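Local coordinates for protein 2-nitropropane dioxygenase (Streptomyces ansochromogenes, PDB 3BW2) that probably carries out the FMN-dependent oxidative denitrification of alkyl nitronates with molecular oxygen, with propionate 3-nitronate the presumed physiological substrate, at residues L241-S246 against L331-L336. Numbering follows the deposited sequence.
Sequences LATDES and LPAGRL
Thr243 sets its CB directly in front of the carbonyl oxygen of Leu331, 3.2 Å from Leu331 O. Its methyl CG2, anti to the carbonyl carbon, also packs on that oxygen and meets Leu336 CD2 at 3.6 Å, the two side chains crossing at about a right angle. Thr243 OG1 passes 3.8 Å from Ala333 CB, but its polar partner is the carbonyl of Phe240, to which it is hydrogen-bonded. Leu331 O accepts a hydrogen bond from Asp244 N (3.1 Å), which approaches from above the carbonyl plane, 55° out of it. The Asp244 carboxylate reaches across to the Pro332 ring, OD2 lying 3.7 Å from Pro332 CD.

Glu245 makes the second polar link. Its chain bends at chi2 (81°) and brings the carboxylate to the start of helix 333-350, where Ala333 N gives Glu245 OE1 a nearly straight 2.8 Å bond, arriving from above the carboxylate plane. Glu245 OE2 receives a 2.6 Å bond from a water that in turn accepts from Gly334 N. Two successive amides of the first turn are thus satisfied, one directly and one through water, and the helix-end dipole would probably favour the negative charge here. Leu27 of helix 25-33 packs against Thr243, Glu245 and Ala333. Through the two direct bonds the type I turn Thr243-Ser246 joins C-terminal helix 333-350, N-capped by Pro332, to the segment following the last TIM-barrel strand, 233-236, whose Leu241 touches FMN.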
loop_
_atom_site.group_PDB
_atom_site.type_symbol
_atom_site.label_atom_id
_atom_site.label_comp_id
_atom_site.label_asym_id
_atom_site.label_seq_id
_atom_site.Cartn_x
_atom_site.Cartn_y
_atom_site.Cartn_z
ATOM N N LEU A 241 15.497 6.833 10.958
ATOM C CA LEU A 241 16.570 7.273 10.063
ATOM C C LEU A 241 16.857 8.751 10.289
ATOM O O LEU A 241 17.997 9.209 10.180
ATOM C CB LEU A 241 16.145 7.050 8.606
ATOM C CG LEU A 241 17.116 7.360 7.463
ATOM C CD1 LEU A 241 18.343 6.482 7.571
ATOM C CD2 LEU A 241 16.424 7.096 6.135
ATOM N N ALA A 242 15.802 9.481 10.629
ATOM C CA ALA A 242 15.869 10.920 10.851
ATOM C C ALA A 242 16.327 11.369 12.243
ATOM O O ALA A 242 16.550 12.563 12.457
ATOM C CB ALA A 242 14.500 11.535 10.542
ATOM N N THR A 243 16.467 10.433 13.181
ATOM C CA THR A 243 16.876 10.787 14.541
ATOM C C THR A 243 18.361 11.121 14.644
ATOM O O THR A 243 19.155 10.761 13.773
ATOM C CB THR A 243 16.526 9.659 15.561
ATOM O OG1 THR A 243 17.233 8.457 15.235
ATOM C CG2 THR A 243 15.036 9.373 15.547
ATOM N N ASP A 244 18.735 11.809 15.716
ATOM C CA ASP A 244 20.123 12.212 15.909
ATOM C C ASP A 244 21.118 11.057 15.975
ATOM O O ASP A 244 22.206 11.161 15.421
ATOM C CB ASP A 244 20.251 13.089 17.160
ATOM C CG ASP A 244 19.465 14.388 17.040
ATOM O OD1 ASP A 244 19.248 14.836 15.898
ATOM O OD2 ASP A 244 19.074 14.969 18.077
ATOM N N GLU A 245 20.748 9.960 16.636
ATOM C CA GLU A 245 21.645 8.806 16.753
ATOM C C GLU A 245 21.857 8.079 15.430
ATOM O O GLU A 245 22.816 7.312 15.286
ATOM C CB GLU A 245 21.123 7.800 17.792
ATOM C CG GLU A 245 21.184 8.289 19.234
ATOM C CD GLU A 245 20.028 9.199 19.604
ATOM O OE1 GLU A 245 19.223 9.557 18.713
ATOM O OE2 GLU A 245 19.928 9.555 20.798
ATOM N N SER A 246 20.959 8.305 14.475
ATOM C CA SER A 246 21.074 7.674 13.166
ATOM C C SER A 246 22.347 8.130 12.483
ATOM O O SER A 246 22.687 9.316 12.511
ATOM C CB SER A 246 19.883 8.033 12.277
ATOM O OG SER A 246 20.171 7.708 10.930
ATOM N N LEU A 331 14.936 14.368 16.122
ATOM C CA LEU A 331 15.162 14.502 17.553
ATOM C C LEU A 331 15.841 13.228 18.022
ATOM O O LEU A 331 16.023 12.308 17.231
ATOM C CB LEU A 331 13.825 14.695 18.278
ATOM C CG LEU A 331 12.616 13.899 17.779
ATOM C CD1 LEU A 331 12.919 12.424 17.745
ATOM C CD2 LEU A 331 11.435 14.173 18.691
ATOM N N PRO A 332 16.234 13.158 19.307
ATOM C CA PRO A 332 16.891 11.941 19.803
ATOM C C PRO A 332 15.951 10.748 19.649
ATOM O O PRO A 332 14.738 10.879 19.837
ATOM C CB PRO A 332 17.170 12.268 21.270
ATOM C CG PRO A 332 17.343 13.767 21.253
ATOM C CD PRO A 332 16.226 14.211 20.340
ATOM N N ALA A 333 16.509 9.593 19.302
ATOM C CA ALA A 333 15.707 8.387 19.122
ATOM C C ALA A 333 14.898 8.052 20.374
ATOM O O ALA A 333 13.751 7.609 20.279
ATOM C CB ALA A 333 16.606 7.218 18.750
ATOM N N GLY A 334 15.499 8.261 21.542
ATOM C CA GLY A 334 14.804 7.979 22.786
ATOM C C GLY A 334 13.556 8.835 22.943
ATOM O O GLY A 334 12.527 8.366 23.430
ATOM N N ARG A 335 13.645 10.095 22.530
ATOM C CA ARG A 335 12.506 10.993 22.630
ATOM C C ARG A 335 11.444 10.604 21.600
ATOM O O ARG A 335 10.249 10.759 21.843
ATOM C CB ARG A 335 12.950 12.448 22.421
ATOM C CG ARG A 335 14.098 12.903 23.338
ATOM C CD ARG A 335 13.897 12.504 24.805
ATOM N NE ARG A 335 12.701 13.086 25.412
ATOM C CZ ARG A 335 12.602 14.329 25.887
ATOM N NH1 ARG A 335 13.635 15.162 25.837
ATOM N NH2 ARG A 335 11.460 14.739 26.423
ATOM N N LEU A 336 11.879 10.087 20.453
ATOM C CA LEU A 336 10.938 9.663 19.415
ATOM C C LEU A 336 10.121 8.474 19.919
ATOM O O LEU A 336 8.932 8.351 19.620
ATOM C CB LEU A 336 11.676 9.266 18.130
ATOM C CG LEU A 336 10.786 8.654 17.039
ATOM C CD1 LEU A 336 9.721 9.666 16.605
ATOM C CD2 LEU A 336 11.643 8.232 15.856
HETATM O O HOH W 1 17.999 9.238 22.506
#